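Local coordinates for protein HpcH/HpaI aldolase (Desulfitobacterium hafniense, PDB 3QZ6) that belongs to the HpcH/HpaI aldolase/citrate lyase family and folds as a TIM barrel, assembled here as a dimer, at residues L21-A34 with E54-V67. Numbering follows the deposited sequence.
Sequences LNLVYNPDIVRIYA and EINHLVSVAKNAGV
Val30 enters helix 54-65 as a knob among Leu58, Val61, Ala62 and Ala65, and its two methyls divide the hole between them. CG1, trans to the backbone N (chi1 174°), reaches 3.6 Å from Ala62 CA, whereas CG2 lies 3.6 Å from Leu58 O. Such close approach to backbone atoms agrees with the helix geometry: the axes of helices 29-34 and 54-65 approach to 9.2 Å and cross at -35°. Leu58 uses both branches: CD1 meets Leu21 CD2 tip to tip, and CD2 packs 3.7 Å from Ile29 CG2. Val61 straddles the outer side, with CG2 against Pro27 CB and CG1 against the aliphatic CG of Arg31. Ala34 CB closes the far end, 3.6 Å from Val67 CG2. At the other end the Glu54 carboxylate lies nearly parallel to the Tyr25 ring (planes 10° apart), with OE2 over one face toward the rim, 3.9 Å from Tyr25 CD2. One water donates to both Tyr25 O and Glu54 O, bridging the two backbones there. Behind this layer, Phe41 and Val43 of strand 40-44 back Val30 and Leu58. Asn26 turns away from 54-67; its OD1 caps Asp28 N at 2.9 Å and its ND2 bonds Leu23 O of the second subunit. These are consecutive outer helices of the barrel, joined through the intervening strand; their direct cohesion is mainly apolar, with a water-mediated backbone link at the end nearer the dimer interface.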
loop_
_atom_site.group_PDB
_atom_site.type_symbol
_atom_site.label_atom_id
_atom_site.label_comp_id
_atom_site.label_asym_id
_atom_site.label_seq_id
_atom_site.Cartn_x
_atom_site.Cartn_y
_atom_site.Cartn_z
ATOM N N LEU A 21 -9.717 -3.735 0.273
ATOM C CA LEU A 21 -8.975 -2.506 0.512
ATOM C C LEU A 21 -9.230 -2.042 1.950
ATOM O O LEU A 21 -10.350 -1.644 2.277
ATOM C CB LEU A 21 -9.417 -1.409 -0.473
ATOM C CG LEU A 21 -8.519 -0.162 -0.489
ATOM C CD1 LEU A 21 -7.242 -0.468 -1.275
ATOM C CD2 LEU A 21 -9.232 1.070 -1.063
ATOM N N ASN A 22 -8.203 -2.097 2.805
ATOM C CA ASN A 22 -8.356 -1.739 4.217
ATOM C C ASN A 22 -7.490 -0.578 4.676
ATOM O O ASN A 22 -7.834 0.108 5.649
ATOM C CB ASN A 22 -8.041 -2.942 5.132
ATOM C CG ASN A 22 -9.112 -4.001 5.091
ATOM O OD1 ASN A 22 -9.165 -4.803 4.159
ATOM N ND2 ASN A 22 -9.981 -4.013 6.102
ATOM N N LEU A 23 -6.353 -0.383 4.006
ATOM C CA LEU A 23 -5.389 0.627 4.426
ATOM C C LEU A 23 -5.290 1.800 3.454
ATOM O O LEU A 23 -5.516 2.961 3.822
ATOM C CB LEU A 23 -3.985 -0.006 4.572
ATOM C CG LEU A 23 -2.823 0.972 4.829
ATOM C CD1 LEU A 23 -2.660 1.187 6.321
ATOM C CD2 LEU A 23 -1.483 0.476 4.217
ATOM N N VAL A 24 -4.919 1.505 2.214
ATOM C CA VAL A 24 -4.564 2.566 1.270
ATOM C C VAL A 24 -5.787 3.415 0.925
ATOM O O VAL A 24 -6.870 2.868 0.668
ATOM C CB VAL A 24 -3.925 1.977 -0.005
ATOM C CG1 VAL A 24 -3.523 3.107 -0.991
ATOM C CG2 VAL A 24 -2.697 1.115 0.371
ATOM N N TYR A 25 -5.641 4.742 0.957
ATOM C CA TYR A 25 -6.691 5.607 0.386
ATOM C C TYR A 25 -6.188 6.524 -0.738
ATOM O O TYR A 25 -6.972 7.219 -1.377
ATOM C CB TYR A 25 -7.489 6.389 1.457
ATOM C CG TYR A 25 -6.671 7.101 2.520
ATOM C CD1 TYR A 25 -6.293 6.451 3.686
ATOM C CD2 TYR A 25 -6.323 8.440 2.378
ATOM C CE1 TYR A 25 -5.554 7.109 4.673
ATOM C CE2 TYR A 25 -5.591 9.107 3.361
ATOM C CZ TYR A 25 -5.214 8.433 4.504
ATOM O OH TYR A 25 -4.481 9.093 5.474
ATOM N N ASN A 26 -4.884 6.519 -0.994
ATOM C CA ASN A 26 -4.363 7.206 -2.189
ATOM C C ASN A 26 -5.091 6.638 -3.402
ATOM O O ASN A 26 -5.000 5.446 -3.664
ATOM C CB ASN A 26 -2.859 6.950 -2.331
ATOM C CG ASN A 26 -2.260 7.675 -3.513
ATOM O OD1 ASN A 26 -2.950 7.961 -4.485
ATOM N ND2 ASN A 26 -0.960 7.970 -3.440
ATOM N N PRO A 27 -5.840 7.477 -4.131
ATOM C CA PRO A 27 -6.663 6.967 -5.238
ATOM C C PRO A 27 -5.861 6.275 -6.349
ATOM O O PRO A 27 -6.446 5.557 -7.165
ATOM C CB PRO A 27 -7.333 8.228 -5.794
ATOM C CG PRO A 27 -7.316 9.215 -4.646
ATOM C CD PRO A 27 -6.042 8.916 -3.891
ATOM N N ASP A 28 -4.554 6.500 -6.407
ATOM C CA ASP A 28 -3.746 5.797 -7.397
ATOM C C ASP A 28 -3.700 4.294 -7.153
ATOM O O ASP A 28 -3.274 3.541 -8.035
ATOM C CB ASP A 28 -2.325 6.368 -7.480
ATOM C CG ASP A 28 -2.246 7.606 -8.363
ATOM O OD1 ASP A 28 -3.004 7.674 -9.347
ATOM O OD2 ASP A 28 -1.416 8.501 -8.091
ATOM N N ILE A 29 -4.136 3.841 -5.976
ATOM C CA ILE A 29 -4.239 2.400 -5.745
ATOM C C ILE A 29 -5.149 1.797 -6.820
ATOM O O ILE A 29 -4.997 0.635 -7.200
ATOM C CB ILE A 29 -4.799 2.048 -4.344
ATOM C CG1 ILE A 29 -4.639 0.548 -4.059
ATOM C CG2 ILE A 29 -6.294 2.447 -4.209
ATOM C CD1 ILE A 29 -3.197 0.082 -4.098
ATOM N N VAL A 30 -6.098 2.591 -7.308
ATOM C CA VAL A 30 -7.025 2.106 -8.341
ATOM C C VAL A 30 -6.294 1.814 -9.651
ATOM O O VAL A 30 -6.567 0.825 -10.330
ATOM C CB VAL A 30 -8.131 3.140 -8.626
ATOM C CG1 VAL A 30 -8.994 2.689 -9.816
ATOM C CG2 VAL A 30 -8.983 3.364 -7.388
ATOM N N ARG A 31 -5.358 2.683 -10.011
ATOM C CA ARG A 31 -4.585 2.482 -11.236
ATOM C C ARG A 31 -3.628 1.308 -11.094
ATOM O O ARG A 31 -3.390 0.560 -12.054
ATOM C CB ARG A 31 -3.828 3.752 -11.593
ATOM C CG ARG A 31 -4.728 4.969 -11.706
ATOM C CD ARG A 31 -3.904 6.241 -11.468
ATOM N NE ARG A 31 -3.254 6.598 -12.696
ATOM C CZ ARG A 31 -2.242 7.447 -12.860
ATOM N NH1 ARG A 31 -1.661 8.119 -11.864
ATOM N NH2 ARG A 31 -1.809 7.613 -14.090
ATOM N N ILE A 32 -3.087 1.131 -9.891
ATOM C CA ILE A 32 -2.232 -0.023 -9.621
ATOM C C ILE A 32 -3.041 -1.310 -9.760
ATOM O O ILE A 32 -2.589 -2.288 -10.358
ATOM C CB ILE A 32 -1.607 0.072 -8.227
ATOM C CG1 ILE A 32 -0.431 1.065 -8.261
ATOM C CG2 ILE A 32 -1.123 -1.299 -7.763
ATOM C CD1 ILE A 32 0.142 1.395 -6.898
ATOM N N TYR A 33 -4.255 -1.298 -9.219
ATOM C CA TYR A 33 -5.106 -2.481 -9.277
ATOM C C TYR A 33 -5.575 -2.797 -10.707
ATOM O O TYR A 33 -5.665 -3.962 -11.100
ATOM C CB TYR A 33 -6.292 -2.345 -8.304
ATOM C CG TYR A 33 -5.933 -2.678 -6.851
ATOM C CD1 TYR A 33 -4.697 -3.235 -6.523
ATOM C CD2 TYR A 33 -6.839 -2.457 -5.822
ATOM C CE1 TYR A 33 -4.374 -3.561 -5.197
ATOM C CE2 TYR A 33 -6.530 -2.768 -4.499
ATOM C CZ TYR A 33 -5.303 -3.325 -4.192
ATOM O OH TYR A 33 -5.010 -3.643 -2.872
ATOM N N ALA A 34 -5.873 -1.766 -11.486
ATOM C CA ALA A 34 -6.239 -1.982 -12.881
ATOM C C ALA A 34 -5.081 -2.643 -13.615
ATOM O O ALA A 34 -5.265 -3.612 -14.342
ATOM C CB ALA A 34 -6.593 -0.666 -13.540
ATOM N N GLU A 54 -13.344 9.915 0.670
ATOM C CA GLU A 54 -12.268 9.033 0.201
ATOM C C GLU A 54 -12.789 8.050 -0.842
ATOM O O GLU A 54 -12.108 7.742 -1.832
ATOM C CB GLU A 54 -11.619 8.282 1.364
ATOM C CG GLU A 54 -10.749 9.182 2.250
ATOM C CD GLU A 54 -10.379 8.508 3.566
ATOM O OE1 GLU A 54 -10.861 7.384 3.818
ATOM O OE2 GLU A 54 -9.608 9.099 4.345
ATOM N N ILE A 55 -14.003 7.559 -0.621
ATOM C CA ILE A 55 -14.597 6.610 -1.545
ATOM C C ILE A 55 -14.893 7.296 -2.874
ATOM O O ILE A 55 -14.600 6.752 -3.923
ATOM C CB ILE A 55 -15.834 5.939 -0.937
ATOM C CG1 ILE A 55 -15.379 4.993 0.180
ATOM C CG2 ILE A 55 -16.614 5.160 -2.016
ATOM C CD1 ILE A 55 -16.502 4.453 1.069
ATOM N N ASN A 56 -15.424 8.515 -2.816
ATOM C CA ASN A 56 -15.648 9.313 -4.021
ATOM C C ASN A 56 -14.340 9.442 -4.810
ATOM O O ASN A 56 -14.317 9.250 -6.026
ATOM C CB ASN A 56 -16.192 10.698 -3.632
ATOM C CG ASN A 56 -16.690 11.512 -4.835
ATOM O OD1 ASN A 56 -16.369 11.236 -6.001
ATOM N ND2 ASN A 56 -17.467 12.532 -4.544
ATOM N N HIS A 57 -13.243 9.753 -4.121
ATOM C CA HIS A 57 -11.949 9.863 -4.813
ATOM C C HIS A 57 -11.555 8.568 -5.512
ATOM O O HIS A 57 -11.063 8.577 -6.653
ATOM C CB HIS A 57 -10.833 10.325 -3.861
ATOM C CG HIS A 57 -10.968 11.754 -3.434
ATOM N ND1 HIS A 57 -10.262 12.289 -2.379
ATOM C CD2 HIS A 57 -11.740 12.757 -3.917
ATOM C CE1 HIS A 57 -10.582 13.563 -2.238
ATOM N NE2 HIS A 57 -11.484 13.871 -3.152
ATOM N N LEU A 58 -11.760 7.447 -4.829
ATOM C CA LEU A 58 -11.450 6.153 -5.429
ATOM C C LEU A 58 -12.333 5.926 -6.658
ATOM O O LEU A 58 -11.855 5.527 -7.721
ATOM C CB LEU A 58 -11.646 5.018 -4.411
ATOM C CG LEU A 58 -10.668 4.971 -3.222
ATOM C CD1 LEU A 58 -11.190 4.088 -2.089
ATOM C CD2 LEU A 58 -9.281 4.509 -3.654
ATOM N N VAL A 59 -13.622 6.196 -6.513
ATOM C CA VAL A 59 -14.578 5.963 -7.596
ATOM C C VAL A 59 -14.279 6.841 -8.814
ATOM O O VAL A 59 -14.365 6.389 -9.953
ATOM C CB VAL A 59 -16.021 6.207 -7.106
ATOM C CG1 VAL A 59 -16.986 6.373 -8.286
ATOM C CG2 VAL A 59 -16.463 5.080 -6.184
ATOM N N SER A 60 -13.908 8.093 -8.575
ATOM C CA SER A 60 -13.600 9.004 -9.675
ATOM C C SER A 60 -12.502 8.479 -10.597
ATOM O O SER A 60 -12.539 8.685 -11.813
ATOM C CB SER A 60 -13.213 10.375 -9.126
ATOM O OG SER A 60 -14.359 10.992 -8.563
ATOM N N VAL A 61 -11.516 7.814 -10.013
ATOM C CA VAL A 61 -10.450 7.216 -10.792
ATOM C C VAL A 61 -10.922 5.894 -11.402
ATOM O O VAL A 61 -10.633 5.598 -12.555
ATOM C CB VAL A 61 -9.183 6.994 -9.930
ATOM C CG1 VAL A 61 -8.114 6.264 -10.737
ATOM C CG2 VAL A 61 -8.648 8.352 -9.389
ATOM N N ALA A 62 -11.668 5.108 -10.631
ATOM C CA ALA A 62 -12.116 3.794 -11.104
ATOM C C ALA A 62 -13.065 3.862 -12.294
ATOM O O ALA A 62 -13.065 2.970 -13.154
ATOM C CB ALA A 62 -12.769 3.020 -9.966
ATOM N N LYS A 63 -13.895 4.899 -12.335
ATOM C CA LYS A 63 -14.948 4.969 -13.338
ATOM C C LYS A 63 -14.360 4.958 -14.745
ATOM O O LYS A 63 -14.918 4.349 -15.652
ATOM C CB LYS A 63 -15.814 6.213 -13.140
ATOM C CG LYS A 63 -16.878 6.069 -12.056
ATOM C CD LYS A 63 -18.105 5.333 -12.633
ATOM C CE LYS A 63 -19.162 5.067 -11.570
ATOM N NZ LYS A 63 -20.468 4.714 -12.209
ATOM N N ASN A 64 -13.229 5.623 -14.930
ATOM C CA ASN A 64 -12.602 5.639 -16.254
ATOM C C ASN A 64 -11.480 4.616 -16.404
ATOM O O ASN A 64 -10.851 4.524 -17.461
ATOM C CB ASN A 64 -12.085 7.040 -16.594
ATOM C CG ASN A 64 -13.212 8.032 -16.854
ATOM O OD1 ASN A 64 -13.233 9.130 -16.296
ATOM N ND2 ASN A 64 -14.159 7.639 -17.696
ATOM N N ALA A 65 -11.216 3.855 -15.347
ATOM C CA ALA A 65 -10.160 2.847 -15.390
ATOM C C ALA A 65 -10.739 1.472 -15.659
ATOM O O ALA A 65 -10.006 0.508 -15.875
ATOM C CB ALA A 65 -9.355 2.851 -14.086
ATOM N N GLY A 66 -12.066 1.381 -15.650
ATOM C CA GLY A 66 -12.725 0.112 -15.886
ATOM C C GLY A 66 -12.675 -0.828 -14.691
ATOM O O GLY A 66 -12.749 -2.038 -14.845
ATOM N N VAL A 67 -12.550 -0.272 -13.495
ATOM C CA VAL A 67 -12.513 -1.082 -12.279
ATOM C C VAL A 67 -13.779 -0.780 -11.470
ATOM O O VAL A 67 -14.199 0.378 -11.368
ATOM C CB VAL A 67 -11.243 -0.758 -11.445
ATOM C CG1 VAL A 67 -11.202 -1.572 -10.157
ATOM C CG2 VAL A 67 -9.984 -1.018 -12.278
HETATM O O HOH W 1 -9.346 8.294 -1.298
#